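Local coordinates for protein group 3 allergen SMIPP-S YvT004A06 (Sarcoptes scabiei type hominis, PDB 3H7T) that adopts the trypsin-like serine protease fold but is an inactivated protease paralogue that probably lacks proteolytic activity, at residues V16-D21 and Q41-T46; S119-G124 and E141-V146; T179-G184 and F210-L215. All blocks are in the same frame, centred on the assembly; numbering follows the deposited sequence.

Interaction 1 of 3, residues V16-D21 and Q41-T46; sequences VGVLVD and QCVDGT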
ATOM      1  N   VAL A  16       6.649   2.761  -5.472  1.00 24.17           N
ATOM      2  CA  VAL A  16       7.576   1.725  -5.910  1.00 22.60           C
ATOM      3  C   VAL A  16       6.890   0.376  -6.094  1.00 22.03           C
ATOM      4  O   VAL A  16       5.782   0.138  -5.587  1.00 20.19           O
ATOM      5  CB  VAL A  16       8.795   1.565  -4.950  1.00 23.41           C
ATOM      6  CG1 VAL A  16       9.565   2.876  -4.823  1.00 21.72           C
ATOM      7  CG2 VAL A  16       8.371   1.046  -3.588  1.00 24.38           C
ATOM      8  N   GLY A  17       7.562  -0.502  -6.837  1.00 22.63           N
ATOM      9  CA  GLY A  17       7.138  -1.876  -6.990  1.00 23.67           C
ATOM     10  C   GLY A  17       7.894  -2.770  -6.033  1.00 24.72           C
ATOM     11  O   GLY A  17       9.089  -2.569  -5.784  1.00 25.02           O
ATOM     12  N   VAL A  18       7.195  -3.744  -5.466  1.00 24.66           N
ATOM     13  CA  VAL A  18       7.835  -4.701  -4.567  1.00 25.80           C
ATOM     14  C   VAL A  18       7.756  -6.082  -5.198  1.00 26.75           C
ATOM     15  O   VAL A  18       6.713  -6.739  -5.178  1.00 27.40           O
ATOM     16  CB  VAL A  18       7.231  -4.687  -3.147  1.00 25.71           C
ATOM     17  CG1 VAL A  18       7.943  -5.705  -2.241  1.00 26.82           C
ATOM     18  CG2 VAL A  18       7.312  -3.276  -2.547  1.00 23.44           C
ATOM     19  N   LEU A  19       8.872  -6.493  -5.788  1.00 26.63           N
ATOM     20  CA  LEU A  19       8.959  -7.774  -6.471  1.00 27.27           C
ATOM     21  C   LEU A  19       9.413  -8.833  -5.480  1.00 27.21           C
ATOM     22  O   LEU A  19      10.458  -8.701  -4.835  1.00 27.23           O
ATOM     23  CB  LEU A  19       9.911  -7.676  -7.674  1.00 27.05           C
ATOM     24  CG  LEU A  19       9.346  -6.946  -8.905  1.00 27.12           C
ATOM     25  CD1 LEU A  19       9.360  -5.428  -8.750  1.00 33.11           C
ATOM     26  CD2 LEU A  19      10.075  -7.360 -10.183  1.00 33.43           C
ATOM     27  N   VAL A  20       8.602  -9.871  -5.345  1.00 27.60           N
ATOM     28  CA  VAL A  20       8.856 -10.915  -4.372  1.00 29.06           C
ATOM     29  C   VAL A  20       8.984 -12.227  -5.117  1.00 30.37           C
ATOM     30  O   VAL A  20       8.086 -12.616  -5.862  1.00 28.77           O
ATOM     31  CB  VAL A  20       7.728 -10.999  -3.317  1.00 28.67           C
ATOM     32  CG1 VAL A  20       8.077 -12.003  -2.244  1.00 31.07           C
ATOM     33  CG2 VAL A  20       7.476  -9.622  -2.685  1.00 29.41           C
ATOM     34  N   ASP A  21      10.110 -12.904  -4.901  1.00 32.22           N
ATOM     35  CA  ASP A  21      10.444 -14.114  -5.631  1.00 33.82           C
ATOM     36  C   ASP A  21       9.357 -15.180  -5.501  1.00 33.74           C
ATOM     37  O   ASP A  21       9.016 -15.599  -4.392  1.00 33.96           O
ATOM     38  CB  ASP A  21      11.801 -14.649  -5.166  1.00 34.99           C
ATOM     39  CG  ASP A  21      12.488 -15.486  -6.220  1.00 38.41           C
ATOM     40  OD1 ASP A  21      11.778 -16.134  -7.012  1.00 41.17           O
ATOM     41  OD2 ASP A  21      13.739 -15.503  -6.256  1.00 45.98           O
ATOM     42  N   GLN A  41       1.156  -8.594   4.217  1.00 23.25           N
ATOM     43  CA  GLN A  41       0.718  -9.741   3.403  1.00 25.19           C
ATOM     44  C   GLN A  41       1.618 -10.022   2.197  1.00 26.67           C
ATOM     45  O   GLN A  41       1.561 -11.104   1.616  1.00 28.59           O
ATOM     46  CB  GLN A  41      -0.731  -9.552   2.924  1.00 24.36           C
ATOM     47  CG  GLN A  41      -0.892  -8.498   1.809  1.00 20.78           C
ATOM     48  CD  GLN A  41      -2.344  -8.234   1.458  1.00 23.44           C
ATOM     49  OE1 GLN A  41      -2.917  -7.237   1.895  1.00 19.19           O
ATOM     50  NE2 GLN A  41      -2.957  -9.141   0.681  1.00 15.69           N
ATOM     51  N   CYS A  42       2.421  -9.035   1.818  1.00 27.65           N
ATOM     52  CA  CYS A  42       3.294  -9.127   0.656  1.00 29.51           C
ATOM     53  C   CYS A  42       4.578  -9.885   0.944  1.00 29.78           C
ATOM     54  O   CYS A  42       5.091 -10.585   0.075  1.00 29.14           O
ATOM     55  CB  CYS A  42       3.662  -7.723   0.169  1.00 29.85           C
ATOM     56  SG  CYS A  42       2.238  -6.716  -0.304  1.00 41.19           S
ATOM     57  N   VAL A  43       5.100  -9.733   2.157  1.00 30.71           N
ATOM     58  CA  VAL A  43       6.480 -10.133   2.442  1.00 31.94           C
ATOM     59  C   VAL A  43       6.665 -10.925   3.741  1.00 33.11           C
ATOM     60  O   VAL A  43       7.789 -11.301   4.085  1.00 33.13           O
ATOM     61  CB  VAL A  43       7.430  -8.902   2.436  1.00 31.66           C
ATOM     62  CG1 VAL A  43       7.481  -8.249   1.036  1.00 30.11           C
ATOM     63  CG2 VAL A  43       7.016  -7.883   3.507  1.00 30.04           C
ATOM     64  N   ASP A  44       5.564 -11.173   4.449  1.00 34.42           N
ATOM     65  CA  ASP A  44       5.577 -11.938   5.698  1.00 35.16           C
ATOM     66  C   ASP A  44       6.219 -13.313   5.513  1.00 35.40           C
ATOM     67  O   ASP A  44       5.738 -14.128   4.729  1.00 34.79           O
ATOM     68  CB  ASP A  44       4.150 -12.099   6.232  1.00 36.07           C
ATOM     69  CG  ASP A  44       4.101 -12.774   7.592  1.00 38.62           C
ATOM     70  OD1 ASP A  44       5.060 -12.626   8.377  1.00 39.10           O
ATOM     71  OD2 ASP A  44       3.089 -13.446   7.881  1.00 45.19           O
ATOM     72  N   GLY A  45       7.310 -13.546   6.240  1.00 35.68           N
ATOM     73  CA  GLY A  45       8.021 -14.824   6.215  1.00 36.07           C
ATOM     74  C   GLY A  45       8.900 -15.026   4.992  1.00 36.36           C
ATOM     75  O   GLY A  45       9.318 -16.146   4.711  1.00 36.59           O
ATOM     76  N   THR A  46       9.184 -13.940   4.275  1.00 36.28           N
ATOM     77  CA  THR A  46      10.018 -13.983   3.076  1.00 36.47           C
ATOM     78  C   THR A  46      11.391 -13.380   3.355  1.00 36.35           C
ATOM     79  O   THR A  46      11.504 -12.278   3.905  1.00 34.94           O
ATOM     80  CB  THR A  46       9.337 -13.259   1.879  1.00 36.50           C
ATOM     81  OG1 THR A  46       8.107 -13.919   1.561  1.00 37.45           O
ATOM     82  CG2 THR A  46      10.228 -13.272   0.642  1.00 35.22           C
TER
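Val18 and Val20 both reach from strand 15-20 to Val43, and Val20 also to Cys42 and Thr46, in the N-terminal beta barrel of a trypsin-like fold. The short helix 40-43 and the turn after it are what the strand meets here. Gln41, the first residue of 41-46, occupies the position of the catalytic histidine in active trypsins: their TAAHC motif reads TAAQC here.

Covalent and backbone bonds set the geometry. Cys42 is joined by a disulfide to Cys26, and the backbone of Cys26 is in turn hydrogen-bonded to Val18, so the helix is tied to the hairpin that the strand belongs to. Beyond the helix, Val43 to Thr46 form a type II beta turn, closed by Thr46 N to Val43 O at 3.0 Å. Gly45 takes the third place of the turn with a positive phi of 78°. No hydrogen bond runs between 16-21 and 41-46 themselves.

The rest is van der Waals contact, mostly methyl on methyl. Val18 and Val20, two residues apart on an extended strand, both direct their side chains at the helix. CG1 of Val43 is the shared target: it lies 4.0 Å from Val20 CG2 and 4.2 Å from Val18 CG1, and the Val43 side chain crosses each of the two at about a right angle. Ile51 touches both Val18 and Val43, while Ile89 adds to Val18 and Ala87 to Val43, which makes the cluster part of the barrel interior.

Val20 splits its two branches between helix and turn. Its CG2 lies against the backbone, 3.8 Å from Cys42 O. Val20 CG1, anti to the backbone N (chi1 -175°), lies 3.8 Å from Thr46 CG2.

Interaction 2 of 3, residues S119-G124 and E141-V146; sequences SVLVSG and EANFTV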
ATOM      1  N   SER A 119     -11.165  12.486  -0.298  1.00 24.63           N
ATOM      2  CA  SER A 119     -10.533  11.586  -1.260  1.00 25.32           C
ATOM      3  C   SER A 119      -9.054  11.354  -0.963  1.00 24.67           C
ATOM      4  O   SER A 119      -8.340  12.268  -0.531  1.00 24.14           O
ATOM      5  CB  SER A 119     -10.660  12.140  -2.679  1.00 25.86           C
ATOM      6  OG  SER A 119     -11.987  12.039  -3.154  1.00 31.51           O
ATOM      7  N   VAL A 120      -8.613  10.121  -1.207  1.00 22.32           N
ATOM      8  CA  VAL A 120      -7.202   9.763  -1.140  1.00 20.91           C
ATOM      9  C   VAL A 120      -6.731   9.371  -2.530  1.00 19.55           C
ATOM     10  O   VAL A 120      -7.449   8.692  -3.290  1.00 17.92           O
ATOM     11  CB  VAL A 120      -6.895   8.610  -0.118  1.00 20.98           C
ATOM     12  CG1 VAL A 120      -7.245   9.039   1.319  1.00 22.53           C
ATOM     13  CG2 VAL A 120      -7.627   7.315  -0.491  1.00 19.17           C
ATOM     14  N   LEU A 121      -5.534   9.824  -2.867  1.00 18.48           N
ATOM     15  CA  LEU A 121      -4.917   9.489  -4.144  1.00 18.33           C
ATOM     16  C   LEU A 121      -4.152   8.172  -4.005  1.00 17.22           C
ATOM     17  O   LEU A 121      -3.220   8.069  -3.208  1.00 16.96           O
ATOM     18  CB  LEU A 121      -3.971  10.620  -4.583  1.00 18.07           C
ATOM     19  CG  LEU A 121      -3.134  10.336  -5.835  1.00 17.17           C
ATOM     20  CD1 LEU A 121      -4.041  10.199  -7.066  1.00 20.20           C
ATOM     21  CD2 LEU A 121      -2.084  11.422  -6.051  1.00 19.10           C
ATOM     22  N   VAL A 122      -4.544   7.181  -4.797  1.00 17.72           N
ATOM     23  CA  VAL A 122      -3.978   5.835  -4.736  1.00 18.93           C
ATOM     24  C   VAL A 122      -3.370   5.506  -6.095  1.00 20.56           C
ATOM     25  O   VAL A 122      -3.911   5.884  -7.127  1.00 22.20           O
ATOM     26  CB  VAL A 122      -5.074   4.789  -4.391  1.00 18.78           C
ATOM     27  CG1 VAL A 122      -4.519   3.343  -4.388  1.00 19.68           C
ATOM     28  CG2 VAL A 122      -5.755   5.126  -3.065  1.00 17.07           C
ATOM     29  N   SER A 123      -2.246   4.797  -6.090  1.00 20.38           N
ATOM     30  CA  SER A 123      -1.521   4.520  -7.323  1.00 21.02           C
ATOM     31  C   SER A 123      -0.795   3.189  -7.217  1.00 20.45           C
ATOM     32  O   SER A 123      -0.205   2.871  -6.178  1.00 20.90           O
ATOM     33  CB  SER A 123      -0.540   5.664  -7.631  1.00 21.98           C
ATOM     34  OG  SER A 123       0.349   5.863  -6.553  1.00 24.96           O
ATOM     35  N   GLY A 124      -0.873   2.392  -8.280  1.00 19.75           N
ATOM     36  CA  GLY A 124      -0.216   1.096  -8.299  1.00 19.22           C
ATOM     37  C   GLY A 124      -0.357   0.374  -9.622  1.00 18.90           C
ATOM     38  O   GLY A 124      -0.859   0.938 -10.599  1.00 18.78           O
ATOM     39  N   GLU A 141      -3.718   5.338 -11.515  1.00 18.50           N
ATOM     40  CA  GLU A 141      -4.083   6.144 -10.350  1.00 19.58           C
ATOM     41  C   GLU A 141      -5.594   6.293 -10.242  1.00 20.08           C
ATOM     42  O   GLU A 141      -6.301   6.227 -11.245  1.00 21.86           O
ATOM     43  CB  GLU A 141      -3.433   7.538 -10.415  1.00 18.78           C
ATOM     44  CG  GLU A 141      -3.951   8.384 -11.581  1.00 25.73           C
ATOM     45  CD  GLU A 141      -3.513   9.836 -11.534  1.00 35.02           C
ATOM     46  OE1 GLU A 141      -4.373  10.710 -11.748  1.00 43.14           O
ATOM     47  OE2 GLU A 141      -2.322  10.114 -11.286  1.00 37.98           O
ATOM     48  N   ALA A 142      -6.082   6.498  -9.024  1.00 19.85           N
ATOM     49  CA  ALA A 142      -7.468   6.896  -8.807  1.00 20.90           C
ATOM     50  C   ALA A 142      -7.624   7.647  -7.493  1.00 21.50           C
ATOM     51  O   ALA A 142      -6.845   7.458  -6.546  1.00 20.80           O
ATOM     52  CB  ALA A 142      -8.402   5.689  -8.845  1.00 21.74           C
ATOM     53  N   ASN A 143      -8.640   8.501  -7.446  1.00 21.67           N
ATOM     54  CA  ASN A 143      -9.100   9.050  -6.190  1.00 22.64           C
ATOM     55  C   ASN A 143     -10.185   8.153  -5.606  1.00 22.11           C
ATOM     56  O   ASN A 143     -11.221   7.912  -6.237  1.00 21.80           O
ATOM     57  CB  ASN A 143      -9.561  10.504  -6.354  1.00 24.47           C
ATOM     58  CG  ASN A 143      -8.404  11.501  -6.205  1.00 32.92           C
ATOM     59  OD1 ASN A 143      -7.555  11.614  -7.082  1.00 39.64           O
ATOM     60  ND2 ASN A 143      -8.353  12.194  -5.069  1.00 32.28           N
ATOM     61  N   PHE A 144      -9.907   7.623  -4.417  1.00 21.04           N
ATOM     62  CA  PHE A 144     -10.847   6.790  -3.675  1.00 19.60           C
ATOM     63  C   PHE A 144     -11.544   7.663  -2.639  1.00 19.74           C
ATOM     64  O   PHE A 144     -10.869   8.287  -1.794  1.00 20.02           O
ATOM     65  CB  PHE A 144     -10.094   5.691  -2.914  1.00 19.63           C
ATOM     66  CG  PHE A 144      -9.656   4.513  -3.756  1.00 18.94           C
ATOM     67  CD1 PHE A 144     -10.114   3.232  -3.449  1.00 18.88           C
ATOM     68  CD2 PHE A 144      -8.743   4.667  -4.804  1.00 16.46           C
ATOM     69  CE1 PHE A 144      -9.709   2.121  -4.191  1.00 19.39           C
ATOM     70  CE2 PHE A 144      -8.316   3.564  -5.556  1.00 24.19           C
ATOM     71  CZ  PHE A 144      -8.806   2.281  -5.257  1.00 23.97           C
ATOM     72  N   THR A 145     -12.874   7.682  -2.667  1.00 18.32           N
ATOM     73  CA  THR A 145     -13.658   8.404  -1.660  1.00 19.77           C
ATOM     74  C   THR A 145     -13.715   7.627  -0.355  1.00 18.47           C
ATOM     75  O   THR A 145     -14.107   6.458  -0.332  1.00 18.28           O
ATOM     76  CB  THR A 145     -15.095   8.708  -2.133  1.00 18.35           C
ATOM     77  OG1 THR A 145     -15.049   9.248  -3.451  1.00 22.57           O
ATOM     78  CG2 THR A 145     -15.767   9.723  -1.202  1.00 25.20           C
ATOM     79  N   VAL A 146     -13.318   8.291   0.724  1.00 18.84           N
ATOM     80  CA  VAL A 146     -13.267   7.684   2.048  1.00 18.53           C
ATOM     81  C   VAL A 146     -14.680   7.402   2.582  1.00 19.27           C
ATOM     82  O   VAL A 146     -15.561   8.267   2.567  1.00 20.00           O
ATOM     83  CB  VAL A 146     -12.409   8.545   3.039  1.00 19.88           C
ATOM     84  CG1 VAL A 146     -12.527   8.031   4.474  1.00 17.18           C
ATOM     85  CG2 VAL A 146     -10.923   8.559   2.595  1.00 15.64           C
TER
HETATM   86  O   HOH W   1      -6.507  13.291  -2.824  1.00 30.66           O
HETATM   87  O   HOH W   2     -12.600  10.308  -4.808  1.00 31.37           O
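Val120 pairs with Phe144 and Val122 with Ala142 as hydrogen-bonded pairs of two antiparallel strands, whose axes run at 148° to each other. Each pair exchanges two N-H to O=C bonds; that from Val122 N to Ala142 O measures 2.9 Å. Three of the carbonyls also take CA-H contacts, such as Glu141 CA to Val122 O at 3.2 Å.

The buried face carries Val120, Val122, Ala142 and Phe144. With CG anti to its carbonyl carbon (chi1 -78°), the Phe144 side chain meets Val122 at about a right angle, its CD2 3.5 Å from Val122 CG2. Ahead of the ring, Phe144 CB rests 3.8 Å from Val120 CG2, and the other methyl of Val120, CG1, meets Val146 CG2 at 3.9 Å. Phe214 of strand 212-216 then packs edge-to-face with the Phe144 ring.

The other face is largely polar, with Leu121 among Ser119, Asn143 and Glu141. Asn143, diagonal to Ser119, brings ND2 3.3 Å from Ser119 CB, while Asn143 OD1 approaches Leu121 CD1. A water donates to Ser119 O and weakly accepts from Asn143 ND2. Glu141 sends its carboxylate to a salt bridge with Lys5, and Thr145 bonds to Asp177.

One face thus buries hydrocarbon in the C-terminal barrel of the chymotrypsin fold, while the other meets water and charge; between them, four backbone bonds satisfy the peptide groups of the two hydrogen-bonded pairs.

Interaction 3 of 3, residues T179-G184 and F210-L215; sequences TYIGYG and FPSVFL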
ATOM      1  N   THR A 179     -14.660   2.135  -7.812  1.00 22.96           N
ATOM      2  CA  THR A 179     -13.206   2.219  -7.782  1.00 22.25           C
ATOM      3  C   THR A 179     -12.723   1.232  -6.715  1.00 21.68           C
ATOM      4  O   THR A 179     -13.232   1.242  -5.603  1.00 20.67           O
ATOM      5  CB  THR A 179     -12.759   3.673  -7.444  1.00 21.85           C
ATOM      6  OG1 THR A 179     -13.243   4.563  -8.458  1.00 21.73           O
ATOM      7  CG2 THR A 179     -11.273   3.797  -7.402  1.00 23.67           C
ATOM      8  N   TYR A 180     -11.769   0.365  -7.065  1.00 21.38           N
ATOM      9  CA  TYR A 180     -11.358  -0.726  -6.169  1.00 20.81           C
ATOM     10  C   TYR A 180      -9.870  -1.042  -6.258  1.00 20.34           C
ATOM     11  O   TYR A 180      -9.243  -0.870  -7.309  1.00 20.68           O
ATOM     12  CB  TYR A 180     -12.136  -2.013  -6.485  1.00 19.67           C
ATOM     13  CG  TYR A 180     -13.647  -1.876  -6.522  1.00 22.44           C
ATOM     14  CD1 TYR A 180     -14.410  -2.102  -5.378  1.00 20.54           C
ATOM     15  CD2 TYR A 180     -14.315  -1.557  -7.714  1.00 21.95           C
ATOM     16  CE1 TYR A 180     -15.795  -1.993  -5.407  1.00 21.79           C
ATOM     17  CE2 TYR A 180     -15.701  -1.438  -7.753  1.00 23.09           C
ATOM     18  CZ  TYR A 180     -16.435  -1.655  -6.588  1.00 24.13           C
ATOM     19  OH  TYR A 180     -17.811  -1.548  -6.606  1.00 27.97           O
ATOM     20  N   ILE A 181      -9.319  -1.522  -5.146  1.00 19.18           N
ATOM     21  CA  ILE A 181      -7.985  -2.114  -5.124  1.00 17.74           C
ATOM     22  C   ILE A 181      -8.055  -3.450  -5.880  1.00 18.71           C
ATOM     23  O   ILE A 181      -8.935  -4.268  -5.613  1.00 18.49           O
ATOM     24  CB  ILE A 181      -7.509  -2.285  -3.655  1.00 19.21           C
ATOM     25  CG1 ILE A 181      -7.190  -0.911  -3.046  1.00 13.60           C
ATOM     26  CG2 ILE A 181      -6.322  -3.280  -3.513  1.00 18.80           C
ATOM     27  CD1 ILE A 181      -6.004  -0.161  -3.733  1.00 19.03           C
ATOM     28  N   GLY A 182      -7.154  -3.640  -6.844  1.00 19.63           N
ATOM     29  CA  GLY A 182      -7.078  -4.887  -7.605  1.00 21.30           C
ATOM     30  C   GLY A 182      -6.006  -5.820  -7.074  1.00 20.75           C
ATOM     31  O   GLY A 182      -5.233  -5.449  -6.193  1.00 20.52           O
ATOM     32  N   TYR A 183      -5.966  -7.041  -7.606  1.00 21.54           N
ATOM     33  CA  TYR A 183      -4.927  -8.017  -7.255  1.00 20.89           C
ATOM     34  C   TYR A 183      -3.594  -7.447  -7.704  1.00 19.75           C
ATOM     35  O   TYR A 183      -3.470  -7.005  -8.838  1.00 20.55           O
ATOM     36  CB  TYR A 183      -5.193  -9.371  -7.929  1.00 21.47           C
ATOM     37  CG  TYR A 183      -4.194 -10.460  -7.585  1.00 26.17           C
ATOM     38  CD1 TYR A 183      -4.328 -11.210  -6.417  1.00 26.11           C
ATOM     39  CD2 TYR A 183      -3.126 -10.755  -8.441  1.00 29.48           C
ATOM     40  CE1 TYR A 183      -3.420 -12.219  -6.098  1.00 34.31           C
ATOM     41  CE2 TYR A 183      -2.206 -11.774  -8.131  1.00 28.39           C
ATOM     42  CZ  TYR A 183      -2.366 -12.495  -6.956  1.00 31.19           C
ATOM     43  OH  TYR A 183      -1.479 -13.488  -6.626  1.00 34.82           O
ATOM     44  N   GLY A 184      -2.604  -7.457  -6.813  1.00 18.40           N
ATOM     45  CA  GLY A 184      -1.346  -6.755  -7.056  1.00 20.05           C
ATOM     46  C   GLY A 184      -1.245  -5.345  -6.474  1.00 19.30           C
ATOM     47  O   GLY A 184      -0.168  -4.739  -6.480  1.00 20.12           O
ATOM     48  N   PHE A 210     -17.879  -3.733  -2.241  1.00 26.41           N
ATOM     49  CA  PHE A 210     -17.501  -3.322  -0.893  1.00 23.94           C
ATOM     50  C   PHE A 210     -16.350  -2.331  -1.028  1.00 22.20           C
ATOM     51  O   PHE A 210     -15.556  -2.438  -1.968  1.00 22.15           O
ATOM     52  CB  PHE A 210     -17.075  -4.519  -0.039  1.00 23.01           C
ATOM     53  CG  PHE A 210     -18.165  -5.553   0.164  1.00 27.27           C
ATOM     54  CD1 PHE A 210     -18.868  -5.611   1.358  1.00 27.67           C
ATOM     55  CD2 PHE A 210     -18.480  -6.472  -0.840  1.00 28.05           C
ATOM     56  CE1 PHE A 210     -19.866  -6.566   1.563  1.00 30.10           C
ATOM     57  CE2 PHE A 210     -19.484  -7.425  -0.644  1.00 25.00           C
ATOM     58  CZ  PHE A 210     -20.178  -7.464   0.558  1.00 29.89           C
ATOM     59  N   PRO A 211     -16.258  -1.355  -0.104  1.00 20.68           N
ATOM     60  CA  PRO A 211     -15.112  -0.448  -0.131  1.00 19.26           C
ATOM     61  C   PRO A 211     -13.805  -1.210   0.057  1.00 18.81           C
ATOM     62  O   PRO A 211     -13.780  -2.238   0.735  1.00 20.42           O
ATOM     63  CB  PRO A 211     -15.349   0.455   1.087  1.00 19.29           C
ATOM     64  CG  PRO A 211     -16.799   0.417   1.319  1.00 19.55           C
ATOM     65  CD  PRO A 211     -17.240  -0.973   0.931  1.00 20.68           C
ATOM     66  N   SER A 212     -12.728  -0.703  -0.522  1.00 17.23           N
ATOM     67  CA  SER A 212     -11.411  -1.288  -0.311  1.00 17.59           C
ATOM     68  C   SER A 212     -10.836  -0.891   1.058  1.00 17.14           C
ATOM     69  O   SER A 212     -11.251   0.100   1.651  1.00 16.51           O
ATOM     70  CB  SER A 212     -10.454  -0.880  -1.440  1.00 16.86           C
ATOM     71  OG  SER A 212     -10.924  -1.383  -2.676  1.00 17.21           O
ATOM     72  N   VAL A 213      -9.857  -1.655   1.532  1.00 18.28           N
ATOM     73  CA  VAL A 213      -9.315  -1.462   2.878  1.00 18.61           C
ATOM     74  C   VAL A 213      -7.862  -0.992   2.837  1.00 18.67           C
ATOM     75  O   VAL A 213      -7.029  -1.533   2.091  1.00 17.28           O
ATOM     76  CB  VAL A 213      -9.486  -2.768   3.714  1.00 20.17           C
ATOM     77  CG1 VAL A 213      -8.766  -2.688   5.069  1.00 18.54           C
ATOM     78  CG2 VAL A 213     -10.974  -3.061   3.906  1.00 16.90           C
ATOM     79  N   PHE A 214      -7.565   0.008   3.665  1.00 18.79           N
ATOM     80  CA  PHE A 214      -6.274   0.654   3.681  1.00 20.08           C
ATOM     81  C   PHE A 214      -5.777   0.736   5.110  1.00 21.49           C
ATOM     82  O   PHE A 214      -6.497   1.216   5.989  1.00 21.62           O
ATOM     83  CB  PHE A 214      -6.388   2.088   3.141  1.00 21.09           C
ATOM     84  CG  PHE A 214      -6.735   2.175   1.681  1.00 20.08           C
ATOM     85  CD1 PHE A 214      -5.732   2.350   0.731  1.00 18.87           C
ATOM     86  CD2 PHE A 214      -8.071   2.110   1.253  1.00 18.20           C
ATOM     87  CE1 PHE A 214      -6.042   2.433  -0.631  1.00 20.39           C
ATOM     88  CE2 PHE A 214      -8.385   2.194  -0.104  1.00 17.91           C
ATOM     89  CZ  PHE A 214      -7.363   2.349  -1.046  1.00 18.04           C
ATOM     90  N   LEU A 215      -4.539   0.312   5.343  1.00 21.15           N
ATOM     91  CA  LEU A 215      -3.921   0.533   6.636  1.00 21.50           C
ATOM     92  C   LEU A 215      -3.929   2.031   6.944  1.00 20.34           C
ATOM     93  O   LEU A 215      -3.543   2.855   6.110  1.00 20.26           O
ATOM     94  CB  LEU A 215      -2.491   0.000   6.679  1.00 22.04           C
ATOM     95  CG  LEU A 215      -1.844   0.107   8.058  1.00 25.07           C
ATOM     96  CD1 LEU A 215      -1.704  -1.282   8.663  1.00 22.71           C
ATOM     97  CD2 LEU A 215      -0.497   0.818   7.964  1.00 24.27           C
TER
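Ile181 and Ser212 meet where the loop before strand 189-192 passes over the start of strand 212-216. By sequence and fold, this is the region that lines the primary specificity pocket in active trypsin-like proteases.

The Ile181 side chain can be followed outward from the backbone. CB lies 3.7 Å from Ser212 OG, on the flank of the serine. CG1, anti to the carbonyl carbon, passes 3.6 Å from Ser212 CB and also reaches the Phe214 ring, 3.8 Å from CZ. The next torsion (chi2 -64°) places CD1 near that ring, so that the terminal methyl ends 3.9 Å from Phe214 CZ with CE1 little farther off. The two side chains meet at a slant, and Phe214 is itself packed against Phe170, with the ring planes at only about 10°.

Beside this hydrocarbon contact is one polar tie. Ile181 N donates to Ser212 OG over 2.9 Å, and at 178° the bond is almost perfectly straight. The serine hydroxyl stands beside its own backbone N, facing the loop, and it also lies close to CA of Tyr180.

Tyr180 adds the contact with Phe210. The edge of its ring faces a carbonyl, with Tyr180 CE1 3.5 Å from Phe210 O and the oxygen in the ring plane. Its OH hydrogen-bonds to Glu178, which with Glu209 forms a zinc site in the crystal; the Tyr180 side chain comes within about 4 Å of a bound zinc.

A single side-chain hydroxyl therefore satisfies the amide of a residue in an irregular loop. The aromatic C-H edge set against a carbonyl probably adds a weak electrostatic attraction, and Tyr180 acts as a second-shell residue to the metal ligand Glu178.

The three contacts follow one another along the chain, each closing before the next opens. Interaction 1 belongs to the N-terminal six-stranded barrel, with its centre about 22 Å from that of interaction 2 and about 18 Å from that of interaction 3; it touches neither. Interactions 2 and 3 both reach the C-terminal sheet, their centres about 10 Å apart, and they share a core: Phe144 CE2 lies 3.5 Å from Thr179 CG2, and Val122 packs on Phe214. The set thus samples both barrels of the chymotrypsin fold, and in the second one 141-146 packs on the pocket-region loop 179-184 and 119-124 on strand 212-216.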